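Local coordinates for protein histone-lysine N-methyltransferase SETMAR (Homo sapiens, PDB 3F2K) that joins a histone methylase to a DNA-binding mariner transposase domain and acts in DNA double-strand break repair and restart of stalled replication forks, at residues Ile77-Ile85 against Asp201-Gln209. Sequence-based numbering, arbitrary orientation. Where two conformers were deposited one is given.
Sequences IWWSAAGLI and DFYATGINQ
Tyr203, in the first turn of helix 202-219, lies against the beta hairpin made by strands 72-80 and 83-89. Its CB sits 3.2 Å from the carbonyl O of Ser80, where the first strand ends. With CG anti to the carbonyl carbon (chi1 -59°), the ring runs back along the hairpin. CD1 meets Trp79 CE3 at 3.5 Å. CG and CD2 both face Gly83 CA, CD2 at 3.6 Å; CE2 lies 3.8 Å from Leu84 N, and CZ and OH approach Leu84 CB. Gly83 C and Leu84 N lie over one face toward its rim, and Phe202 CD2 over the centre of the other. A long, flat side chain suits this slot, and an alanine here would probably open a gap between hairpin and helix and deprive Trp79 of an aromatic neighbour. The two ring planes are inclined at 52°, an oblique aromatic contact.

Trp79 pushes the edge of its six-membered ring at the helix, its CH2 4.1 Å from Gly206 CA; any side chain at Gly206 would collide with it. In one of its two conformers, Ile207 lays CG1 against Trp79 CZ3 and Ala81 CB. The small Ala81 and Ala204 let turn and helix come close, and a water joins them, donating to Ala81 O and accepting from Ala204 N. Gly83 closes the type I turn with backbone angles that favour glycine.

Within this RNase H-like transposase domain, helical segment 202-209 crosses strand 77-80 at 82°, nearly perpendicular. Val195 of helix 184-196 packs on Tyr203 and Leu84, while helix 163-176 borders Trp79, whose NE1 hydrogen-bonds Thr164.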
ATOM      1  N   ILE A  77      -4.953   4.348  -0.367  1.00 18.95           N
ATOM      2  CA  ILE A  77      -5.480   3.491   0.692  1.00 17.55           C
ATOM      3  C   ILE A  77      -4.341   3.039   1.600  1.00 16.59           C
ATOM      4  O   ILE A  77      -3.240   2.652   1.148  1.00 16.00           O
ATOM      5  CB  ILE A  77      -6.274   2.271   0.129  1.00 18.99           C
ATOM      6  CG1 ILE A  77      -6.934   1.481   1.297  1.00 18.39           C
ATOM      7  CG2 ILE A  77      -5.398   1.400  -0.735  1.00 22.58           C
ATOM      8  CD1 ILE A  77      -7.822   0.306   0.864  1.00 20.27           C
ATOM      9  N   TRP A  78      -4.622   3.073   2.893  1.00 15.94           N
ATOM     10  CA  TRP A  78      -3.722   2.703   3.913  1.00 15.68           C
ATOM     11  C   TRP A  78      -4.371   1.600   4.749  1.00 15.35           C
ATOM     12  O   TRP A  78      -5.491   1.746   5.229  1.00 16.15           O
ATOM     13  CB  TRP A  78      -3.483   3.912   4.873  1.00 18.42           C
ATOM     14  CG  TRP A  78      -3.021   5.208   4.185  1.00 18.97           C
ATOM     15  CD1 TRP A  78      -3.790   6.091   3.467  1.00 20.05           C
ATOM     16  CD2 TRP A  78      -1.731   5.720   4.200  1.00 19.90           C
ATOM     17  NE1 TRP A  78      -3.051   7.138   3.050  1.00 21.72           N
ATOM     18  CE2 TRP A  78      -1.759   6.926   3.467  1.00 20.25           C
ATOM     19  CE3 TRP A  78      -0.508   5.266   4.752  1.00 17.17           C
ATOM     20  CZ2 TRP A  78      -0.623   7.680   3.245  1.00 22.75           C
ATOM     21  CZ3 TRP A  78       0.605   5.998   4.526  1.00 20.46           C
ATOM     22  CH2 TRP A  78       0.542   7.225   3.814  1.00 23.35           C
ATOM     23  N   TRP A  79      -3.591   0.577   5.066  1.00 13.81           N
ATOM     24  CA  TRP A  79      -4.143  -0.591   5.786  1.00 15.56           C
ATOM     25  C   TRP A  79      -3.075  -1.491   6.411  1.00 15.16           C
ATOM     26  O   TRP A  79      -1.880  -1.437   6.070  1.00 15.96           O
ATOM     27  CB  TRP A  79      -5.017  -1.406   4.822  1.00 15.24           C
ATOM     28  CG  TRP A  79      -4.298  -1.823   3.591  1.00 14.86           C
ATOM     29  CD1 TRP A  79      -3.988  -1.061   2.495  1.00 13.85           C
ATOM     30  CD2 TRP A  79      -3.844  -3.154   3.313  1.00 15.09           C
ATOM     31  NE1 TRP A  79      -3.389  -1.846   1.525  1.00 14.01           N
ATOM     32  CE2 TRP A  79      -3.296  -3.142   1.998  1.00 16.80           C
ATOM     33  CE3 TRP A  79      -3.901  -4.356   4.029  1.00 17.73           C
ATOM     34  CZ2 TRP A  79      -2.718  -4.301   1.393  1.00 18.98           C
ATOM     35  CZ3 TRP A  79      -3.369  -5.547   3.435  1.00 14.29           C
ATOM     36  CH2 TRP A  79      -2.755  -5.485   2.116  1.00 15.90           C
ATOM     37  N   SER A  80      -3.513  -2.338   7.351  1.00 15.87           N
ATOM     38  CA  SER A  80      -2.647  -3.354   7.921  1.00 15.73           C
ATOM     39  C   SER A  80      -3.388  -4.728   7.898  1.00 14.00           C
ATOM     40  O   SER A  80      -4.571  -4.820   7.489  1.00 15.77           O
ATOM     41  CB  SER A  80      -2.350  -2.973   9.349  1.00 16.93           C
ATOM     42  OG  SER A  80      -3.591  -3.019  10.037  1.00 18.18           O
ATOM     43  N   ALA A  81      -2.727  -5.742   8.435  1.00 15.24           N
ATOM     44  CA  ALA A  81      -3.353  -7.059   8.527  1.00 15.81           C
ATOM     45  C   ALA A  81      -4.629  -6.988   9.376  1.00 16.60           C
ATOM     46  O   ALA A  81      -5.518  -7.841   9.209  1.00 18.17           O
ATOM     47  CB  ALA A  81      -2.388  -8.097   9.142  1.00 16.87           C
ATOM     48  N   ALA A  82      -4.724  -5.997  10.273  1.00 16.46           N
ATOM     49  CA  ALA A  82      -5.882  -5.908  11.120  1.00 16.72           C
ATOM     50  C   ALA A  82      -7.094  -5.325  10.407  1.00 19.01           C
ATOM     51  O   ALA A  82      -8.225  -5.498  10.894  1.00 18.86           O
ATOM     52  CB  ALA A  82      -5.571  -5.132  12.429  1.00 19.68           C
ATOM     53  N   GLY A  83      -6.829  -4.580   9.299  1.00 18.25           N
ATOM     54  CA  GLY A  83      -7.864  -3.947   8.523  1.00 17.25           C
ATOM     55  C   GLY A  83      -7.555  -2.621   7.857  1.00 16.63           C
ATOM     56  O   GLY A  83      -6.362  -2.165   7.854  1.00 15.70           O
ATOM     57  N   LEU A  84      -8.637  -2.046   7.301  1.00 16.59           N
ATOM     58  CA  LEU A  84      -8.582  -0.748   6.627  1.00 18.87           C
ATOM     59  C   LEU A  84      -8.298   0.327   7.705  1.00 18.65           C
ATOM     60  O   LEU A  84      -8.953   0.327   8.757  1.00 18.55           O
ATOM     61  CB  LEU A  84      -9.938  -0.443   5.979  1.00 18.16           C
ATOM     62  CG  LEU A  84     -10.032   0.916   5.283  1.00 23.83           C
ATOM     63  CD1 LEU A  84      -8.986   1.019   4.190  1.00 22.43           C
ATOM     64  CD2 LEU A  84     -11.485   1.113   4.715  1.00 22.79           C
ATOM     65  N   ILE A  85      -7.347   1.214   7.403  1.00 17.56           N
ATOM     66  CA  ILE A  85      -6.966   2.328   8.298  1.00 17.71           C
ATOM     67  C   ILE A  85      -7.564   3.660   7.775  1.00 18.09           C
ATOM     68  O   ILE A  85      -8.311   4.394   8.509  1.00 16.99           O
ATOM     69  CB  ILE A  85      -5.439   2.427   8.581  1.00 16.77           C
ATOM     70  CG1 ILE A  85      -4.872   1.162   9.299  1.00 14.48           C
ATOM     71  CG2 ILE A  85      -5.122   3.676   9.553  1.00 17.18           C
ATOM     72  CD1 ILE A  85      -3.329   1.046   9.247  1.00 15.58           C
ATOM     73  N   ASP A 201     -10.992 -10.840   7.424  1.00 23.28           N
ATOM     74  CA  ASP A 201      -9.695 -11.480   7.159  1.00 23.04           C
ATOM     75  C   ASP A 201      -9.062 -11.075   5.808  1.00 22.03           C
ATOM     76  O   ASP A 201      -7.958 -11.546   5.467  1.00 21.03           O
ATOM     77  CB  ASP A 201      -9.863 -13.032   7.057  1.00 23.20           C
ATOM     78  CG  ASP A 201     -10.845 -13.438   5.973  1.00 22.51           C
ATOM     79  OD1 ASP A 201     -12.035 -13.033   6.074  1.00 19.80           O
ATOM     80  OD2 ASP A 201     -10.445 -14.125   4.974  1.00 24.15           O
ATOM     81  N   PHE A 202      -9.776 -10.251   5.033  1.00 19.29           N
ATOM     82  CA  PHE A 202      -9.312  -9.888   3.720  1.00 19.31           C
ATOM     83  C   PHE A 202      -7.928  -9.241   3.725  1.00 19.41           C
ATOM     84  O   PHE A 202      -7.039  -9.564   2.872  1.00 19.24           O
ATOM     85  CB  PHE A 202     -10.340  -8.996   3.036  1.00 18.37           C
ATOM     86  CG  PHE A 202      -9.875  -8.416   1.711  1.00 18.55           C
ATOM     87  CD1 PHE A 202      -9.825  -9.222   0.599  1.00 18.27           C
ATOM     88  CD2 PHE A 202      -9.477  -7.074   1.616  1.00 18.48           C
ATOM     89  CE1 PHE A 202      -9.429  -8.682  -0.691  1.00 19.07           C
ATOM     90  CE2 PHE A 202      -9.037  -6.492   0.377  1.00 20.79           C
ATOM     91  CZ  PHE A 202      -8.979  -7.323  -0.787  1.00 21.53           C
ATOM     92  N   TYR A 203      -7.754  -8.295   4.645  1.00 18.02           N
ATOM     93  CA  TYR A 203      -6.462  -7.580   4.738  1.00 18.95           C
ATOM     94  C   TYR A 203      -5.318  -8.510   5.143  1.00 19.37           C
ATOM     95  O   TYR A 203      -4.232  -8.445   4.580  1.00 15.90           O
ATOM     96  CB  TYR A 203      -6.629  -6.313   5.619  1.00 19.73           C
ATOM     97  CG  TYR A 203      -7.690  -5.409   5.016  1.00 19.99           C
ATOM     98  CD1 TYR A 203      -7.380  -4.560   3.909  1.00 21.66           C
ATOM     99  CD2 TYR A 203      -9.004  -5.435   5.486  1.00 20.81           C
ATOM    100  CE1 TYR A 203      -8.338  -3.784   3.301  1.00 23.13           C
ATOM    101  CE2 TYR A 203      -9.996  -4.624   4.896  1.00 23.26           C
ATOM    102  CZ  TYR A 203      -9.629  -3.788   3.809  1.00 23.02           C
ATOM    103  OH  TYR A 203     -10.525  -2.980   3.227  1.00 22.09           O
ATOM    104  N   ALA A 204      -5.592  -9.400   6.087  1.00 18.15           N
ATOM    105  CA  ALA A 204      -4.565 -10.274   6.632  1.00 19.08           C
ATOM    106  C   ALA A 204      -3.958 -11.110   5.514  1.00 18.72           C
ATOM    107  O   ALA A 204      -2.739 -11.358   5.528  1.00 19.26           O
ATOM    108  CB  ALA A 204      -5.147 -11.159   7.708  1.00 20.61           C
ATOM    109  N   THR A 205      -4.838 -11.519   4.586  1.00 20.33           N
ATOM    110  CA  THR A 205      -4.441 -12.284   3.376  1.00 21.77           C
ATOM    111  C   THR A 205      -3.320 -11.570   2.630  1.00 21.40           C
ATOM    112  O   THR A 205      -2.300 -12.175   2.310  1.00 19.65           O
ATOM    113  CB  THR A 205      -5.604 -12.533   2.416  1.00 22.19           C
ATOM    114  OG1 THR A 205      -6.679 -13.218   3.080  1.00 23.85           O
ATOM    115  CG2 THR A 205      -5.175 -13.405   1.209  1.00 22.21           C
ATOM    116  N   GLY A 206      -3.552 -10.298   2.283  1.00 18.54           N
ATOM    117  CA  GLY A 206      -2.556  -9.549   1.538  1.00 18.95           C
ATOM    118  C   GLY A 206      -1.207  -9.445   2.232  1.00 17.77           C
ATOM    119  O   GLY A 206      -0.169  -9.628   1.599  1.00 17.48           O
ATOM    120  N   ILE A 207      -1.250  -9.135   3.528  0.50 16.45           N
ATOM    121  CA  ILE A 207      -0.064  -8.940   4.323  0.50 16.81           C
ATOM    122  C   ILE A 207       0.699 -10.249   4.385  0.50 17.31           C
ATOM    123  O   ILE A 207       1.872 -10.313   4.020  0.50 15.59           O
ATOM    124  CB  ILE A 207      -0.415  -8.493   5.781  0.50 17.05           C
ATOM    125  CG1 ILE A 207      -1.103  -7.135   5.732  0.50 15.48           C
ATOM    126  CG2 ILE A 207       0.847  -8.510   6.659  0.50 15.85           C
ATOM    127  CD1 ILE A 207      -0.201  -6.013   5.281  0.50 18.12           C
ATOM    128  N   ASN A 208      -0.003 -11.279   4.827  1.00 17.77           N
ATOM    129  CA  ASN A 208       0.608 -12.620   5.075  1.00 19.65           C
ATOM    130  C   ASN A 208       1.262 -13.278   3.831  1.00 19.52           C
ATOM    131  O   ASN A 208       2.306 -13.965   3.929  1.00 20.17           O
ATOM    132  CB  ASN A 208      -0.387 -13.475   5.867  1.00 22.00           C
ATOM    133  CG  ASN A 208      -0.435 -13.018   7.323  1.00 24.21           C
ATOM    134  OD1 ASN A 208       0.567 -13.141   8.043  1.00 31.74           O
ATOM    135  ND2 ASN A 208      -1.585 -12.478   7.776  1.00 32.80           N
ATOM    136  N   GLN A 209       0.722 -12.931   2.675  1.00 18.87           N
ATOM    137  CA  GLN A 209       1.296 -13.391   1.392  1.00 19.56           C
ATOM    138  C   GLN A 209       2.703 -12.883   1.191  1.00 18.66           C
ATOM    139  O   GLN A 209       3.401 -13.458   0.395  1.00 19.84           O
ATOM    140  CB  GLN A 209       0.424 -12.990   0.223  1.00 21.26           C
ATOM    141  CG  GLN A 209      -0.674 -14.027   0.089  1.00 27.55           C
ATOM    142  CD  GLN A 209      -1.693 -13.720  -0.979  1.00 30.94           C
ATOM    143  OE1 GLN A 209      -1.620 -12.704  -1.629  1.00 31.40           O
ATOM    144  NE2 GLN A 209      -2.658 -14.640  -1.160  1.00 33.57           N
TER
HETATM  145  O   HOH W   1      -7.951  -8.518   7.705  1.00 25.84           O